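PDB 6K0P: alpha-1,3-glucanase from Paenibacillus glycanilyticus, which hydrolyses alpha-1,3-glucan as a member of glycoside hydrolase family 87, the crystallised part being its catalytic domain, which binds nigerose. Local coordinates for residues A[21-26]-A[48-53]; A[379-384]-A[403-408]. The protein carries 1 engineered substitution. All blocks are in the same frame, centred on the assembly; numbering follows the deposited sequence.

Interaction 1: residues A[21-26]-A[48-53]. With CA (calcium ion), chain J.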
ATOM      1  N   ILE A  21      14.516   5.419   1.450  1.00 12.30           N
ATOM      2  CA  ILE A  21      13.716   5.654   2.646  0.52 12.83           C
ATOM      3  C   ILE A  21      14.615   5.551   3.867  1.00 12.52           C
ATOM      4  O   ILE A  21      15.308   4.542   4.060  1.00 14.07           O
ATOM      5  CB  ILE A  21      12.558   4.652   2.743  0.52 13.58           C
ATOM      6  CG1 ILE A  21      11.598   4.853   1.573  0.52 17.50           C
ATOM      7  CG2 ILE A  21      11.853   4.791   4.096  0.52 15.22           C
ATOM      8  CD1 ILE A  21      10.605   3.753   1.432  0.52 15.80           C
ATOM      9  N   MET A  22      14.600   6.584   4.704  1.00 10.92           N
ATOM     10  CA  MET A  22      15.411   6.589   5.916  1.00 10.93           C
ATOM     11  C   MET A  22      14.535   6.878   7.124  1.00 11.28           C
ATOM     12  O   MET A  22      13.812   7.879   7.146  1.00 12.06           O
ATOM     13  CB  MET A  22      16.537   7.615   5.798  1.00 15.05           C
ATOM     14  CG  MET A  22      17.430   7.319   4.591  1.00 19.24           C
ATOM     15  SD  MET A  22      19.014   8.147   4.695  1.00 24.02           S
ATOM     16  CE  MET A  22      18.481   9.833   4.630  1.00 16.86           C
ATOM     17  N   GLU A  23      14.590   5.997   8.121  1.00 11.45           N
ATOM     18  CA  GLU A  23      13.783   6.179   9.322  1.00  9.88           C
ATOM     19  C   GLU A  23      14.408   7.239  10.216  1.00 10.15           C
ATOM     20  O   GLU A  23      15.622   7.242  10.449  1.00 11.09           O
ATOM     21  CB  GLU A  23      13.673   4.864  10.098  1.00 10.56           C
ATOM     22  CG  GLU A  23      12.982   3.737   9.336  1.00 12.21           C
ATOM     23  CD  GLU A  23      11.487   3.955   9.160  1.00 12.75           C
ATOM     24  OE1 GLU A  23      10.928   4.914   9.742  1.00 10.55           O
ATOM     25  OE2 GLU A  23      10.872   3.152   8.425  1.00 13.56           O
ATOM     26  N   ALA A  24      13.566   8.138  10.737  1.00  8.95           N
ATOM     27  CA  ALA A  24      14.075   9.209  11.589  1.00 10.44           C
ATOM     28  C   ALA A  24      14.753   8.649  12.829  1.00 10.95           C
ATOM     29  O   ALA A  24      15.794   9.167  13.266  1.00 10.79           O
ATOM     30  CB  ALA A  24      12.925  10.127  12.002  1.00 11.20           C
ATOM     31  N   GLU A  25      14.176   7.594  13.404  1.00 10.18           N
ATOM     32  CA  GLU A  25      14.584   7.038  14.693  1.00 10.72           C
ATOM     33  C   GLU A  25      15.836   6.181  14.619  1.00 13.46           C
ATOM     34  O   GLU A  25      16.238   5.622  15.647  1.00 14.37           O
ATOM     35  CB  GLU A  25      13.433   6.215  15.288  1.00 10.33           C
ATOM     36  CG  GLU A  25      13.039   4.983  14.473  1.00 10.44           C
ATOM     37  CD  GLU A  25      11.997   5.268  13.386  1.00 10.52           C
ATOM     38  OE1 GLU A  25      11.809   6.446  12.984  1.00  9.88           O
ATOM     39  OE2 GLU A  25      11.361   4.295  12.934  1.00 11.04           O
ATOM     40  N   SER A  26      16.452   6.055  13.449  1.00 12.66           N
ATOM     41  CA  SER A  26      17.632   5.211  13.321  1.00 14.05           C
ATOM     42  C   SER A  26      18.697   5.662  14.315  1.00 14.54           C
ATOM     43  O   SER A  26      18.877   6.861  14.559  1.00 12.84           O
ATOM     44  CB  SER A  26      18.181   5.314  11.903  1.00 15.31           C
ATOM     45  OG  SER A  26      19.511   4.812  11.832  1.00 18.89           O
ATOM     46  N   GLU A  48       1.426   3.893  14.495  1.00  9.14           N
ATOM     47  CA  GLU A  48       1.128   4.208  13.101  1.00  9.42           C
ATOM     48  C   GLU A  48       2.346   4.641  12.301  1.00 10.25           C
ATOM     49  O   GLU A  48       2.218   4.897  11.099  1.00  9.22           O
ATOM     50  CB  GLU A  48       0.037   5.278  13.005  1.00 10.21           C
ATOM     51  CG  GLU A  48      -1.323   4.795  13.506  1.00 10.26           C
ATOM     52  CD  GLU A  48      -2.472   5.625  12.977  1.00  9.56           C
ATOM     53  OE1 GLU A  48      -2.229   6.550  12.174  1.00 10.01           O
ATOM     54  OE2 GLU A  48      -3.632   5.343  13.359  1.00 10.84           O
ATOM     55  N   ALA A  49       3.506   4.749  12.932  1.00  9.12           N
ATOM     56  CA  ALA A  49       4.709   5.178  12.240  1.00  9.91           C
ATOM     57  C   ALA A  49       5.360   4.016  11.495  1.00  9.07           C
ATOM     58  O   ALA A  49       5.230   2.848  11.870  1.00  9.55           O
ATOM     59  CB  ALA A  49       5.718   5.740  13.249  1.00 12.00           C
ATOM     60  N   SER A  50       6.048   4.353  10.404  1.00  8.95           N
ATOM     61  CA  SER A  50       6.968   3.410   9.782  1.00  9.46           C
ATOM     62  C   SER A  50       8.018   2.975  10.802  1.00  9.35           C
ATOM     63  O   SER A  50       8.600   3.804  11.505  1.00 10.23           O
ATOM     64  CB  SER A  50       7.639   4.098   8.595  1.00 10.41           C
ATOM     65  OG  SER A  50       8.413   3.181   7.833  1.00 10.82           O
ATOM     66  N   GLY A  51       8.246   1.669  10.896  1.00  8.79           N
ATOM     67  CA  GLY A  51       9.133   1.163  11.925  1.00 10.47           C
ATOM     68  C   GLY A  51       8.554   1.210  13.317  1.00  9.31           C
ATOM     69  O   GLY A  51       9.268   0.902  14.276  1.00 11.79           O
ATOM     70  N   ARG A  52       7.277   1.581  13.447  1.00 10.08           N
ATOM     71  CA  ARG A  52       6.603   1.752  14.731  1.00  8.72           C
ATOM     72  C   ARG A  52       7.292   2.782  15.620  1.00 10.79           C
ATOM     73  O   ARG A  52       7.155   2.738  16.844  1.00 10.72           O
ATOM     74  CB  ARG A  52       6.368   0.429  15.471  1.00 10.86           C
ATOM     75  CG  ARG A  52       5.770  -0.647  14.574  1.00 10.32           C
ATOM     76  CD  ARG A  52       4.352  -0.293  14.090  1.00 10.42           C
ATOM     77  NE  ARG A  52       3.863  -1.387  13.254  1.00  9.88           N
ATOM     78  CZ  ARG A  52       2.592  -1.783  13.170  1.00 10.43           C
ATOM     79  NH1 ARG A  52       1.628  -1.160  13.844  1.00 10.06           N
ATOM     80  NH2 ARG A  52       2.287  -2.816  12.393  1.00 11.28           N
ATOM     81  N   SER A  53       8.008   3.735  15.021  1.00 10.08           N
ATOM     82  CA  SER A  53       8.617   4.795  15.812  1.00  9.68           C
ATOM     83  C   SER A  53       8.807   6.051  14.968  1.00  9.97           C
ATOM     84  O   SER A  53       8.904   6.002  13.741  1.00 10.87           O
ATOM     85  CB  SER A  53       9.952   4.336  16.410  1.00 11.54           C
ATOM     86  OG  SER A  53      10.565   5.368  17.173  1.00 12.38           O
TER
HETATM   87 CA    CA J2006       9.877   5.801  11.586  1.00  9.69          CA
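Glu-23 and Glu-25 reach from one side, Ser-50 and Ser-53 from the other, to hold a calcium ion between residues 21-26 and 48-53. The two glutamates bind it differently. Glu-25 is bidentate, its OE1 and OE2 each 2.5 Å from the calcium. Its CG lies between the backbone N and the carbonyl carbon (chi1 64°), and the CB and CG methylenes pack against the OG of Ser-53, with Glu-25 CB and Ser-53 OG 3.5 Å apart. Glu-23 is monodentate: OE1 lies 2.3 Å from the calcium, while OE2 turns to the hydroxyl of Ser-50. That hydroxyl donates a short bond, Ser-50 OG to Glu-23 OE2 at 2.5 Å, onto the syn lone pair. With one oxygen on the metal and the other on Ser-50, the rotation of the carboxylate is fixed. With OG anti to the backbone N and beside the carbonyl carbon (chi1 -172°), Ser-50 meets Glu-23 with its hydroxyl while its carbonyl O binds the calcium at 2.4 Å. Ser-53 also binds through its carbonyl O, while its OG bonds to the O of Leu-36. Carboxylates suit this place because their charge probably offsets that of the calcium, and the attraction of the cation holds ligand oxygens close: Glu-25 OE1 and Ser-53 O are 3.0 Å apart without being hydrogen-bonded. At Gly-51 the positive phi (73°) favours glycine, and the absence of a CB leaves room for Glu-25 OE2. Asp-168, on strand 165-173, completes the site through OD1 and its carbonyl O. That strand pairs antiparallel with strand 20-23, and residues 48-53 lie in the loop between strands 34-35 and 55-57.

Interaction 2: residues A[379-384]-A[403-408]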
ATOM      1  N   THR A 379       6.294  -3.172  -3.282  1.00  9.44           N
ATOM      2  CA  THR A 379       6.450  -2.757  -1.897  1.00  9.17           C
ATOM      3  C   THR A 379       5.146  -2.134  -1.430  1.00  9.74           C
ATOM      4  O   THR A 379       4.557  -1.312  -2.139  1.00 11.17           O
ATOM      5  CB  THR A 379       7.591  -1.751  -1.775  1.00 11.39           C
ATOM      6  OG1 THR A 379       8.827  -2.423  -2.050  1.00 12.39           O
ATOM      7  CG2 THR A 379       7.628  -1.123  -0.379  1.00 12.53           C
ATOM      8  N   ALA A 380       4.684  -2.539  -0.246  1.00  9.36           N
ATOM      9  CA  ALA A 380       3.481  -1.964   0.353  1.00 10.79           C
ATOM     10  C   ALA A 380       3.718  -1.820   1.848  1.00 10.96           C
ATOM     11  O   ALA A 380       3.869  -2.822   2.551  1.00 10.87           O
ATOM     12  CB  ALA A 380       2.257  -2.834   0.068  1.00 10.80           C
ATOM     13  N   THR A 381       3.754  -0.580   2.338  1.00 10.54           N
ATOM     14  CA  THR A 381       4.078  -0.322   3.736  1.00  9.73           C
ATOM     15  C   THR A 381       3.060   0.648   4.322  1.00 10.79           C
ATOM     16  O   THR A 381       2.339   1.331   3.595  1.00  9.82           O
ATOM     17  CB  THR A 381       5.470   0.288   3.890  1.00 12.11           C
ATOM     18  OG1 THR A 381       5.515   1.537   3.191  1.00 14.40           O
ATOM     19  CG2 THR A 381       6.540  -0.653   3.328  1.00 12.52           C
ATOM     20  N   ASN A 382       3.022   0.724   5.652  1.00  9.46           N
ATOM     21  CA  ASN A 382       2.090   1.615   6.339  1.00  9.35           C
ATOM     22  C   ASN A 382       0.674   1.424   5.802  1.00 10.24           C
ATOM     23  O   ASN A 382       0.004   2.372   5.376  1.00  9.61           O
ATOM     24  CB  ASN A 382       2.525   3.078   6.224  1.00  9.68           C
ATOM     25  CG  ASN A 382       3.736   3.404   7.068  1.00 10.29           C
ATOM     26  OD1 ASN A 382       4.744   3.873   6.551  1.00 12.50           O
ATOM     27  ND2 ASN A 382       3.642   3.182   8.381  1.00 10.40           N
ATOM     28  N   VAL A 383       0.222   0.173   5.796  1.00  8.57           N
ATOM     29  CA  VAL A 383      -1.110  -0.149   5.297  1.00  9.72           C
ATOM     30  C   VAL A 383      -2.101   0.263   6.377  1.00  9.26           C
ATOM     31  O   VAL A 383      -2.117  -0.313   7.469  1.00 10.12           O
ATOM     32  CB  VAL A 383      -1.246  -1.637   4.968  1.00 10.28           C
ATOM     33  CG1 VAL A 383      -2.544  -1.859   4.215  1.00 10.63           C
ATOM     34  CG2 VAL A 383      -0.057  -2.115   4.134  1.00 11.38           C
ATOM     35  N   ARG A 384      -2.923   1.264   6.081  1.00  9.57           N
ATOM     36  CA  ARG A 384      -3.721   1.892   7.128  1.00  9.32           C
ATOM     37  C   ARG A 384      -4.963   1.089   7.497  1.00 10.87           C
ATOM     38  O   ARG A 384      -5.592   1.373   8.523  1.00 10.78           O
ATOM     39  CB  ARG A 384      -4.057   3.328   6.727  1.00  9.63           C
ATOM     40  CG  ARG A 384      -2.792   4.150   6.453  1.00 11.08           C
ATOM     41  CD  ARG A 384      -3.096   5.630   6.367  1.00 10.41           C
ATOM     42  NE  ARG A 384      -3.702   6.010   5.096  1.00  9.83           N
ATOM     43  CZ  ARG A 384      -3.988   7.266   4.779  1.00 10.19           C
ATOM     44  NH1 ARG A 384      -3.738   8.237   5.650  1.00 10.29           N
ATOM     45  NH2 ARG A 384      -4.521   7.553   3.601  1.00 10.17           N
ATOM     46  N   TYR A 403       7.818  -6.775  -0.619  1.00 11.76           N
ATOM     47  CA  TYR A 403       8.135  -6.249   0.700  1.00 10.68           C
ATOM     48  C   TYR A 403       6.862  -5.654   1.279  1.00 11.25           C
ATOM     49  O   TYR A 403       6.238  -4.789   0.653  1.00 12.88           O
ATOM     50  CB  TYR A 403       9.228  -5.175   0.644  1.00 10.61           C
ATOM     51  CG  TYR A 403       9.552  -4.673   2.033  1.00 10.75           C
ATOM     52  CD1 TYR A 403      10.291  -5.454   2.915  1.00 14.27           C
ATOM     53  CD2 TYR A 403       9.075  -3.451   2.482  1.00 13.78           C
ATOM     54  CE1 TYR A 403      10.572  -5.018   4.200  1.00 16.11           C
ATOM     55  CE2 TYR A 403       9.355  -3.002   3.769  1.00 17.09           C
ATOM     56  CZ  TYR A 403      10.101  -3.792   4.618  1.00 13.21           C
ATOM     57  OH  TYR A 403      10.382  -3.358   5.895  1.00 13.59           O
ATOM     58  N   GLY A 404       6.470  -6.116   2.450  1.00 10.78           N
ATOM     59  CA  GLY A 404       5.333  -5.539   3.154  1.00 11.55           C
ATOM     60  C   GLY A 404       5.695  -5.231   4.589  1.00 10.51           C
ATOM     61  O   GLY A 404       6.441  -5.976   5.220  1.00 11.23           O
ATOM     62  N   ALA A 405       5.154  -4.126   5.107  1.00 10.74           N
ATOM     63  CA  ALA A 405       5.524  -3.744   6.467  1.00  9.55           C
ATOM     64  C   ALA A 405       4.479  -2.834   7.092  1.00  9.33           C
ATOM     65  O   ALA A 405       3.819  -2.044   6.406  1.00 11.11           O
ATOM     66  CB  ALA A 405       6.904  -3.068   6.530  1.00 11.62           C
ATOM     67  N   ASP A 406       4.352  -2.953   8.417  1.00  9.50           N
ATOM     68  CA  ASP A 406       3.634  -1.982   9.243  1.00  9.67           C
ATOM     69  C   ASP A 406       2.163  -1.856   8.840  1.00 12.03           C
ATOM     70  O   ASP A 406       1.681  -0.793   8.449  1.00 10.69           O
ATOM     71  CB  ASP A 406       4.374  -0.637   9.277  1.00  9.83           C
ATOM     72  CG  ASP A 406       5.700  -0.743   9.990  1.00 10.19           C
ATOM     73  OD1 ASP A 406       5.723  -1.369  11.070  1.00 10.53           O
ATOM     74  OD2 ASP A 406       6.712  -0.224   9.464  1.00 10.13           O
ATOM     75  N   THR A 407       1.454  -2.978   8.954  1.00  9.56           N
ATOM     76  CA  THR A 407       0.009  -3.003   8.778  1.00 10.40           C
ATOM     77  C   THR A 407      -0.681  -2.608  10.079  1.00 11.28           C
ATOM     78  O   THR A 407      -0.308  -3.073  11.162  1.00 11.32           O
ATOM     79  CB  THR A 407      -0.416  -4.425   8.432  1.00  8.72           C
ATOM     80  OG1 THR A 407       0.200  -5.315   9.362  1.00 10.15           O
ATOM     81  CG2 THR A 407       0.062  -4.786   7.026  1.00  9.59           C
ATOM     82  N   LEU A 408      -1.719  -1.772   9.972  1.00 10.70           N
ATOM     83  CA  LEU A 408      -2.429  -1.365  11.181  1.00  9.86           C
ATOM     84  C   LEU A 408      -3.388  -2.426  11.710  1.00 12.32           C
ATOM     85  O   LEU A 408      -3.550  -2.535  12.929  1.00 13.35           O
ATOM     86  CB  LEU A 408      -3.165  -0.046  10.969  1.00 10.97           C
ATOM     87  CG  LEU A 408      -2.257   1.168  10.788  1.00 10.86           C
ATOM     88  CD1 LEU A 408      -3.093   2.441  10.849  1.00 11.40           C
ATOM     89  CD2 LEU A 408      -1.133   1.208  11.833  1.00 11.59           C
TER
HETATM   90  O   HOH W   1       1.083   1.806   9.440  1.00 11.70           O
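Successive coils of a right-handed parallel beta-helix, the fold of the pectate lyase-like clan, stack here: residues 379-384 lie in register with 403-408, the strand axes 4.7 Å apart and 5° from parallel. Ala-380 N bonds to Tyr-403 O at 2.9 Å, and Ala-380 O receives Ala-405 N at 3.1 Å. Asn-382 N bonds to Ala-405 O. Asn-382 and Asp-406 both have positive phi near the corner at 382, a conformation that asparagine and aspartate tolerate well. Beyond it, Leu-408 N bonds to Val-383 O at 2.9 Å. On the face of Thr-379 and Thr-381, both CG2 methyls meet the edge of the Tyr-403 ring near its plane; Thr-381 CG2 is 3.7 Å from Tyr-403 CE2. The tyrosine OH bonds to Asp-440. Past the corner, Val-383 and Thr-407 lie side by side, pointing the same way, with Val-383 CG2 and Thr-407 CG2 3.9 Å apart. The Asn-382 and Asp-406 side chains also point the same way, amide and carboxylate planes 23° apart, but the carboxylate is engaged by others: its OD1 makes salt bridges to Arg-441 and Arg-52. A water links the Asn-382 amide to the backbone of Asp-406, accepting from Asn-382 ND2 at 3.1 Å and donating to the carbonyl O of Asp-406 at 2.8 Å. Strand 343-350 flanks the pair on the side of 379-384, and strand 437-446 flanks it on the side of 403-408.

In the fold
From the N terminus, interaction 1 comes first: the calcium joins the end of strand 20-23 and the turn that follows it to residues 48-53, closing a loop of 21 residues that holds the short strand 34-35. The chain then runs through the antiparallel sheets of its N-terminal part and enters the parallel beta-helix, where interaction 2 closes one turn of the helix, 24 residues in register from 379 to 403. The two contacts follow in series, neither nested nor crossed, with centres 12 Å apart, yet they touch. Asp-406 accepts a probable hydrogen bond from Gly-51 N at OD2 and makes a salt bridge to Arg-52 NE through OD1, so the calcium-bound loop is fastened to a corner of the helix.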